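Local coordinates for putative NAD dependent dehydrogenase (Micromonospora echinospora, PDB 6NOR), which probably works as an NAD-dependent oxidoreductase in the biosynthesis of the antibiotic gentamicin, at residues V54-D58 with E59-T63; D64-R68 with F69-V73; W208-G211 with K212-I215. All blocks are in the same frame, centred on the assembly; numbering follows the deposited sequence.

Contacts 1 and 2 are the two ends of one helix. Residues 54-63 lead from strand 49-55 into helix 59-69, and residues 64-73 lead out of it into strand 72-74, with centres about 9 Å apart. They meet directly: Val54 N lies 2.9 Å from Arg72 O, a probable hydrogen bond between the neighbouring strands, and Val73 CG2 packs 3.6 Å from Gly62 C. Contact 1 holds the adenosine ribose of NAD through Asp56, while in contact 2 the side chain of Leu65 stays about 8 Å from the cofactor. Contact 3 belongs to the C-terminal domain, its centre about 39 Å from that of contact 1 and its Trp208 side chain about 14 Å from NAD.

Contact 1: V54-D58 with E59-T63; sequences VVDRD and ERVGT. With NAD (nicotinamide-adenine-dinucleotide), chain G.
Asp58 caps the start of helix 59-69 just where the chain leaves strand 49-55, a local turn contact that lines the adenosine end of the NAD pocket. With CG anti to the backbone N (chi1 176°), the carboxylate swings over the first helical turn, and OD1 accepts a hydrogen bond from Val61 N at 2.7 Å. The N-H points almost straight at OD1 (176°) but meets it from above the carboxylate plane, 36° out. Behind this N-cap, the carbonyl of Asp58 starts the helical ladder, with Gly62 N 2.9 Å from Asp58 O. Gly62 lets the helix lie close: its CA is 3.9 Å from Asp56 CB, and a beta carbon here would crowd that atom. Deeper in, Val54 CG1 rests 3.7 Å from Gly62 O.

This is the second strand-turn-helix of the Rossmann fold, where an acidic residue at the strand end commonly holds the adenosine ribose of NAD. Asp56 does so with both oxygens: NAD O2B donates to OD1 at 2.6 Å and NAD O3B to OD2 at 2.7 Å. OD1 also closes an Asx turn, receiving Asp58 N at 2.9 Å on its anti lone pair, and OD2 takes a further bond from Gly32 N in the glycine-rich loop. With an alanine in place of Asp56, both ribose hydroxyls would probably lose their acceptors and the turn leading to Asp58 would be freer to move. Arg57 CG comes within 3.5 Å of NAD O2B, and Val61 CG1 borders O3B.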
loop_
_atom_site.group_PDB
_atom_site.type_symbol
_atom_site.label_atom_id
_atom_site.label_comp_id
_atom_site.label_asym_id
_atom_site.label_seq_id
_atom_site.Cartn_x
_atom_site.Cartn_y
_atom_site.Cartn_z
ATOM N N VAL A 54 2.465 -21.374 -38.366
ATOM C CA VAL A 54 3.197 -20.193 -37.975
ATOM C C VAL A 54 3.815 -19.610 -39.244
ATOM O O VAL A 54 4.533 -20.304 -39.959
ATOM C CB VAL A 54 4.301 -20.506 -36.949
ATOM C CG1 VAL A 54 5.078 -19.261 -36.605
ATOM C CG2 VAL A 54 3.709 -21.079 -35.699
ATOM N N VAL A 55 3.486 -18.358 -39.549
ATOM C CA VAL A 55 4.079 -17.627 -40.667
ATOM C C VAL A 55 5.046 -16.602 -40.116
ATOM O O VAL A 55 4.677 -15.836 -39.228
ATOM C CB VAL A 55 3.018 -16.910 -41.520
ATOM C CG1 VAL A 55 3.675 -16.231 -42.750
ATOM C CG2 VAL A 55 1.931 -17.882 -41.968
ATOM N N ASP A 56 6.280 -16.594 -40.611
ATOM C CA ASP A 56 7.280 -15.618 -40.164
ATOM C C ASP A 56 8.320 -15.432 -41.247
ATOM O O ASP A 56 8.686 -16.386 -41.917
ATOM C CB ASP A 56 7.959 -16.046 -38.859
ATOM C CG ASP A 56 8.522 -14.846 -38.053
ATOM O OD1 ASP A 56 9.513 -14.223 -38.486
ATOM O OD2 ASP A 56 7.978 -14.531 -36.971
ATOM N N ARG A 57 8.788 -14.202 -41.433
ATOM C CA ARG A 57 9.839 -13.955 -42.412
ATOM C C ARG A 57 11.114 -14.678 -41.989
ATOM O O ARG A 57 11.840 -15.180 -42.832
ATOM C CB ARG A 57 10.098 -12.449 -42.595
ATOM C CG ARG A 57 10.714 -11.746 -41.396
ATOM C CD ARG A 57 11.298 -10.376 -41.761
ATOM N NE ARG A 57 12.384 -10.491 -42.730
ATOM C CZ ARG A 57 13.613 -10.904 -42.438
ATOM N NH1 ARG A 57 13.935 -11.247 -41.198
ATOM N NH2 ARG A 57 14.524 -10.977 -43.392
ATOM N N ASP A 58 11.377 -14.729 -40.685
ATOM C CA ASP A 58 12.544 -15.429 -40.139
ATOM C C ASP A 58 12.200 -16.891 -39.865
ATOM O O ASP A 58 11.467 -17.197 -38.920
ATOM C CB ASP A 58 13.032 -14.735 -38.864
ATOM C CG ASP A 58 14.190 -15.471 -38.174
ATOM O OD1 ASP A 58 14.112 -16.695 -37.938
ATOM O OD2 ASP A 58 15.190 -14.808 -37.837
ATOM N N GLU A 59 12.758 -17.789 -40.671
ATOM C CA GLU A 59 12.394 -19.195 -40.604
ATOM C C GLU A 59 12.799 -19.865 -39.293
ATOM O O GLU A 59 12.067 -20.710 -38.784
ATOM C CB GLU A 59 12.997 -19.960 -41.778
ATOM C CG GLU A 59 12.508 -21.391 -41.845
ATOM C CD GLU A 59 12.859 -22.076 -43.140
ATOM O OE1 GLU A 59 12.878 -21.406 -44.198
ATOM O OE2 GLU A 59 13.104 -23.298 -43.096
ATOM N N ARG A 60 13.947 -19.489 -38.741
ATOM C CA ARG A 60 14.380 -20.053 -37.470
ATOM C C ARG A 60 13.398 -19.732 -36.357
ATOM O O ARG A 60 13.016 -20.608 -35.580
ATOM C CB ARG A 60 15.765 -19.546 -37.084
ATOM C CG ARG A 60 16.326 -20.211 -35.839
ATOM C CD ARG A 60 16.593 -19.199 -34.733
ATOM N NE ARG A 60 17.478 -18.125 -35.179
ATOM C CZ ARG A 60 18.804 -18.224 -35.230
ATOM N NH1 ARG A 60 19.400 -19.353 -34.868
ATOM N NH2 ARG A 60 19.536 -17.199 -35.648
ATOM N N VAL A 61 12.993 -18.469 -36.283
ATOM C CA VAL A 61 12.016 -18.029 -35.293
ATOM C C VAL A 61 10.663 -18.692 -35.521
ATOM O O VAL A 61 10.028 -19.183 -34.592
ATOM C CB VAL A 61 11.851 -16.497 -35.316
ATOM C CG1 VAL A 61 10.579 -16.074 -34.595
ATOM C CG2 VAL A 61 13.068 -15.845 -34.697
ATOM N N GLY A 62 10.237 -18.713 -36.773
ATOM C CA GLY A 62 9.008 -19.375 -37.135
ATOM C C GLY A 62 9.051 -20.843 -36.770
ATOM O O GLY A 62 8.094 -21.384 -36.218
ATOM N N THR A 63 10.173 -21.485 -37.061
ATOM C CA THR A 63 10.293 -22.916 -36.852
ATOM C C THR A 63 10.286 -23.247 -35.371
ATOM O O THR A 63 9.619 -24.190 -34.944
ATOM C CB THR A 63 11.563 -23.469 -37.516
ATOM O OG1 THR A 63 11.350 -23.557 -38.929
ATOM C CG2 THR A 63 11.901 -24.831 -36.977
HETATM P PA NAD G . 8.483 -8.951 -32.285
HETATM O O1A NAD G . 9.622 -8.111 -32.910
HETATM O O2A NAD G . 8.881 -9.671 -31.053
HETATM O O5B NAD G . 7.987 -10.005 -33.336
HETATM C C5B NAD G . 7.680 -9.566 -34.647
HETATM C C4B NAD G . 7.695 -10.842 -35.530
HETATM O O4B NAD G . 7.151 -10.615 -36.691
HETATM C C3B NAD G . 9.129 -11.227 -35.811
HETATM O O3B NAD G . 9.263 -12.564 -35.577
HETATM C C2B NAD G . 9.323 -10.904 -37.318
HETATM O O2B NAD G . 10.309 -11.846 -37.877
HETATM C C1B NAD G . 8.169 -11.153 -37.789
HETATM N N9A NAD G . 7.864 -10.421 -39.004
HETATM C C8A NAD G . 8.253 -9.193 -39.401
HETATM N N7A NAD G . 7.662 -8.939 -40.595
HETATM C C5A NAD G . 6.922 -9.997 -40.928
HETATM C C6A NAD G . 6.146 -10.268 -42.016
HETATM N N6A NAD G . 5.918 -9.454 -43.103
HETATM N N1A NAD G . 5.489 -11.416 -42.098
HETATM C C2A NAD G . 5.605 -12.341 -41.113
HETATM N N3A NAD G . 6.385 -12.075 -40.037
HETATM C C4A NAD G . 7.035 -10.911 -39.940
HETATM O O3 NAD G . 7.309 -7.977 -31.999
HETATM P PN NAD G . 6.077 -8.189 -31.011
HETATM O O1N NAD G . 5.557 -9.588 -30.962
HETATM O O2N NAD G . 6.450 -7.698 -29.622
HETATM O O5D NAD G . 4.931 -7.267 -31.575
HETATM C C5D NAD G . 4.147 -7.675 -32.679
HETATM C C4D NAD G . 2.785 -6.953 -32.626
HETATM O O4D NAD G . 2.149 -7.169 -31.510
HETATM C C3D NAD G . 2.990 -5.410 -32.683
HETATM O O3D NAD G . 2.056 -4.889 -33.442
HETATM C C2D NAD G . 2.880 -4.966 -31.209
HETATM O O2D NAD G . 2.442 -3.543 -31.150
HETATM C C1D NAD G . 1.987 -5.777 -30.715
HETATM N N1N NAD G . 2.164 -6.003 -29.311
HETATM C C2N NAD G . 1.034 -6.065 -28.503
HETATM C C3N NAD G . 1.144 -6.282 -27.128
HETATM C C7N NAD G . -0.153 -6.314 -26.303
HETATM O O7N NAD G . -0.109 -6.406 -25.132
HETATM N N7N NAD G . -1.405 -6.199 -26.969
HETATM C C4N NAD G . 2.373 -6.430 -26.525
HETATM C C5N NAD G . 3.511 -6.379 -27.331
HETATM C C6N NAD G . 3.399 -6.161 -28.730
#

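Contact 2: D64-R68 with F69-V73; sequences DLATR and FGARV
Ala66 O receives two backbone donors from opposite faces of its carbonyl plane, Ala71 N at 2.8 Å and Phe69 N at 3.2 Å, as the last turn of helix 59-69 winds up and Gly70 takes a positive phi to turn the chain. This is the exit from the helix of a Rossmann-fold beta-alpha-beta unit, where the chain runs on into strand 72-74 at the edge of the parallel sheet. The Phe69 N-H comes in well above the carbonyl plane, whereas that of Ala71 is tilted only 27° from it. A weak bond from Gly70 N to Thr67 O adds a little to the closure.

Among the side chains, Phe69 carries most of the contact. With CG anti to its own carbonyl carbon (chi1 -61°), the ring lies across the side of the helix, and Leu65 CD1 meets its edge, 3.6 Å from Phe69 CE2. Arg68 CG lies over one face, offset toward the rim, and the extended chain, pointing the same way as the ring, passes on beyond that rim with CD 3.7 Å from Phe69 CE2. The guanidinium is not stacked flat, its plane lying 40° from the ring. Ala40 and Thr44 of helix 34-44 and Leu51 of strand 49-55 also touch the ring. Where the chain passes from the loop into strand 72-74, Ala66 CB packs 4.1 Å from Ala71 CB in the loop and 3.9 Å from Val73 CB in the strand.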
loop_
_atom_site.group_PDB
_atom_site.type_symbol
_atom_site.label_atom_id
_atom_site.label_comp_id
_atom_site.label_asym_id
_atom_site.label_seq_id
_atom_site.Cartn_x
_atom_site.Cartn_y
_atom_site.Cartn_z
ATOM N N ASP A 64 10.994 -22.449 -34.584
ATOM C CA ASP A 64 11.040 -22.641 -33.137
ATOM C C ASP A 64 9.650 -22.560 -32.508
ATOM O O ASP A 64 9.308 -23.360 -31.644
ATOM C CB ASP A 64 11.971 -21.611 -32.491
ATOM C CG ASP A 64 13.446 -21.845 -32.843
ATOM O OD1 ASP A 64 13.739 -22.733 -33.680
ATOM O OD2 ASP A 64 14.314 -21.132 -32.290
ATOM N N LEU A 65 8.839 -21.607 -32.951
ATOM C CA LEU A 65 7.485 -21.509 -32.435
ATOM C C LEU A 65 6.632 -22.694 -32.886
ATOM O O LEU A 65 5.956 -23.318 -32.076
ATOM C CB LEU A 65 6.833 -20.183 -32.854
ATOM C CG LEU A 65 5.493 -19.883 -32.168
ATOM C CD1 LEU A 65 5.629 -19.868 -30.637
ATOM C CD2 LEU A 65 4.864 -18.589 -32.667
ATOM N N ALA A 66 6.678 -23.014 -34.172
ATOM C CA ALA A 66 5.891 -24.122 -34.718
ATOM C C ALA A 66 6.177 -25.486 -34.073
ATOM O O ALA A 66 5.255 -26.247 -33.817
ATOM C CB ALA A 66 6.098 -24.208 -36.219
ATOM N N THR A 67 7.438 -25.817 -33.819
ATOM C CA THR A 67 7.719 -27.143 -33.265
ATOM C C THR A 67 7.241 -27.220 -31.826
ATOM O O THR A 67 6.902 -28.276 -31.322
ATOM C CB THR A 67 9.203 -27.507 -33.311
ATOM O OG1 THR A 67 9.918 -26.719 -32.355
ATOM C CG2 THR A 67 9.776 -27.282 -34.707
ATOM N N ARG A 68 7.203 -26.077 -31.171
ATOM C CA ARG A 68 6.747 -25.993 -29.801
ATOM C C ARG A 68 5.264 -26.359 -29.699
ATOM O O ARG A 68 4.820 -26.919 -28.700
ATOM C CB ARG A 68 7.017 -24.584 -29.279
ATOM C CG ARG A 68 6.876 -24.371 -27.802
ATOM C CD ARG A 68 7.073 -22.883 -27.526
ATOM N NE ARG A 68 6.734 -22.491 -26.163
ATOM C CZ ARG A 68 6.566 -21.230 -25.778
ATOM N NH1 ARG A 68 6.266 -20.951 -24.514
ATOM N NH2 ARG A 68 6.702 -20.249 -26.664
ATOM N N PHE A 69 4.501 -26.070 -30.748
ATOM C CA PHE A 69 3.077 -26.375 -30.739
ATOM C C PHE A 69 2.655 -27.357 -31.824
ATOM O O PHE A 69 1.470 -27.587 -32.029
ATOM C CB PHE A 69 2.271 -25.089 -30.862
ATOM C CG PHE A 69 2.515 -24.139 -29.730
ATOM C CD1 PHE A 69 1.889 -24.323 -28.512
ATOM C CD2 PHE A 69 3.396 -23.092 -29.870
ATOM C CE1 PHE A 69 2.129 -23.463 -27.459
ATOM C CE2 PHE A 69 3.638 -22.238 -28.822
ATOM C CZ PHE A 69 3.000 -22.426 -27.620
ATOM N N GLY A 70 3.633 -27.946 -32.499
ATOM C CA GLY A 70 3.351 -28.937 -33.515
ATOM C C GLY A 70 2.652 -28.373 -34.734
ATOM O O GLY A 70 1.883 -29.069 -35.386
ATOM N N ALA A 71 2.922 -27.112 -35.047
ATOM C CA ALA A 71 2.366 -26.493 -36.239
ATOM C C ALA A 71 3.299 -26.679 -37.413
ATOM O O ALA A 71 4.420 -27.129 -37.242
ATOM C CB ALA A 71 2.107 -25.013 -35.993
ATOM N N ARG A 72 2.837 -26.336 -38.610
ATOM C CA ARG A 72 3.743 -26.185 -39.758
ATOM C C ARG A 72 4.315 -24.769 -39.819
ATOM O O ARG A 72 3.711 -23.822 -39.327
ATOM C CB ARG A 72 3.020 -26.521 -41.061
ATOM C CG ARG A 72 2.629 -28.001 -41.115
ATOM C CD ARG A 72 1.840 -28.351 -42.346
ATOM N NE ARG A 72 2.666 -28.307 -43.543
ATOM C CZ ARG A 72 2.182 -28.485 -44.764
ATOM N NH1 ARG A 72 2.981 -28.435 -45.818
ATOM N NH2 ARG A 72 0.891 -28.727 -44.918
ATOM N N VAL A 73 5.481 -24.624 -40.424
ATOM C CA VAL A 73 6.101 -23.320 -40.512
ATOM C C VAL A 73 6.271 -22.914 -41.967
ATOM O O VAL A 73 6.557 -23.749 -42.814
ATOM C CB VAL A 73 7.455 -23.303 -39.787
ATOM C CG1 VAL A 73 8.291 -24.493 -40.194
ATOM C CG2 VAL A 73 8.191 -22.003 -40.037
#

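Contact 3: W208-G211 with K212-I215; sequences WMLG and KPAI
Trp208 meets Lys212 CE obliquely at the pyrrole side of its indole, with CD1 4.1 Å from that CE, while elsewhere round the ring His155 stacks on it and His332 makes an edge-to-face contact. The indole is buried, and Val146 touches it as well. Lys212 runs past it as a fully stretched chain. Its CG, anti to the carbonyl carbon of its own residue (chi1 -62°), starts 4.1 Å from Trp208 CA, and every torsion beyond is near 180°, which carries NZ out beside the indole to partners farther off: a salt bridge to Asp336 and a hydrogen bond with His332. The same histidine therefore touches the tryptophan ring and the ammonium group, tying the two side chains into one cluster. Lys212 CE gives the indole an apolar neighbour while the charge is satisfied beyond it.

On another part of the turn, Pro213 lies against Leu210: its CD is 3.7 Å from Leu210 CB. Both reach Phe241 of strand 234-241, which joins the turn to the mixed sheet of the C-terminal domain.

The backbone explains how so tight a corner is made. Gly211 N bonds back to Trp208 O at 3.0 Å, and at its positive phi of 92° a beta carbon would jam against the carbonyl O of Leu210. Positive phi at Gly211, with two bonds back into the last turn, makes this a Schellman motif, the C-terminal end of helix 199-209 before strand 215-223.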
loop_
_atom_site.group_PDB
_atom_site.type_symbol
_atom_site.label_atom_id
_atom_site.label_comp_id
_atom_site.label_asym_id
_atom_site.label_seq_id
_atom_site.Cartn_x
_atom_site.Cartn_y
_atom_site.Cartn_z
ATOM N N TRP A 208 -13.376 3.564 -22.473
ATOM C CA TRP A 208 -14.145 2.449 -21.967
ATOM C C TRP A 208 -14.582 2.677 -20.544
ATOM O O TRP A 208 -15.740 2.469 -20.213
ATOM C CB TRP A 208 -13.311 1.187 -22.073
ATOM C CG TRP A 208 -13.894 -0.038 -21.465
ATOM C CD1 TRP A 208 -15.090 -0.638 -21.783
ATOM C CD2 TRP A 208 -13.278 -0.868 -20.478
ATOM N NE1 TRP A 208 -15.250 -1.777 -21.035
ATOM C CE2 TRP A 208 -14.150 -1.942 -20.233
ATOM C CE3 TRP A 208 -12.072 -0.800 -19.772
ATOM C CZ2 TRP A 208 -13.856 -2.941 -19.310
ATOM C CZ3 TRP A 208 -11.780 -1.798 -18.854
ATOM C CH2 TRP A 208 -12.669 -2.847 -18.629
ATOM N N MET A 209 -13.663 3.131 -19.705
ATOM C CA MET A 209 -14.011 3.377 -18.307
ATOM C C MET A 209 -15.141 4.395 -18.215
ATOM O O MET A 209 -15.935 4.336 -17.299
ATOM C CB MET A 209 -12.795 3.844 -17.511
ATOM C CG MET A 209 -11.807 2.721 -17.218
ATOM S SD MET A 209 -12.472 1.399 -16.167
ATOM C CE MET A 209 -11.093 0.287 -16.201
ATOM N N LEU A 210 -15.245 5.289 -19.197
ATOM C CA LEU A 210 -16.295 6.308 -19.157
ATOM C C LEU A 210 -17.606 5.915 -19.825
ATOM O O LEU A 210 -18.561 6.687 -19.800
ATOM C CB LEU A 210 -15.806 7.603 -19.792
ATOM C CG LEU A 210 -14.833 8.449 -18.984
ATOM C CD1 LEU A 210 -14.771 9.836 -19.568
ATOM C CD2 LEU A 210 -15.238 8.492 -17.545
ATOM N N GLY A 211 -17.651 4.738 -20.435
ATOM C CA GLY A 211 -18.844 4.295 -21.137
ATOM C C GLY A 211 -18.808 4.682 -22.600
ATOM O O GLY A 211 -19.839 4.954 -23.202
ATOM N N LYS A 212 -17.600 4.699 -23.156
ATOM C CA LYS A 212 -17.331 5.048 -24.552
ATOM C C LYS A 212 -18.110 6.251 -25.096
ATOM O O LYS A 212 -18.852 6.116 -26.062
ATOM C CB LYS A 212 -17.595 3.835 -25.440
ATOM C CG LYS A 212 -16.709 2.665 -25.125
ATOM C CD LYS A 212 -17.141 1.427 -25.875
ATOM C CE LYS A 212 -16.143 0.310 -25.651
ATOM N NZ LYS A 212 -16.470 -0.918 -26.416
ATOM N N PRO A 213 -17.943 7.427 -24.477
ATOM C CA PRO A 213 -18.530 8.640 -25.043
ATOM C C PRO A 213 -17.661 9.244 -26.140
ATOM O O PRO A 213 -16.481 8.897 -26.243
ATOM C CB PRO A 213 -18.604 9.578 -23.835
ATOM C CG PRO A 213 -17.462 9.183 -22.996
ATOM C CD PRO A 213 -17.365 7.688 -23.138
ATOM N N ALA A 214 -18.244 10.132 -26.944
ATOM C CA ALA A 214 -17.526 10.810 -28.017
ATOM C C ALA A 214 -16.414 11.693 -27.476
ATOM O O ALA A 214 -16.562 12.313 -26.433
ATOM C CB ALA A 214 -18.482 11.649 -28.844
ATOM N N ILE A 215 -15.303 11.744 -28.194
ATOM C CA ILE A 215 -14.211 12.630 -27.856
ATOM C C ILE A 215 -14.328 13.943 -28.619
ATOM O O ILE A 215 -14.388 13.948 -29.834
ATOM C CB ILE A 215 -12.873 11.970 -28.162
ATOM C CG1 ILE A 215 -12.697 10.769 -27.238
ATOM C CG2 ILE A 215 -11.733 12.987 -28.063
ATOM C CD1 ILE A 215 -11.386 10.070 -27.358
#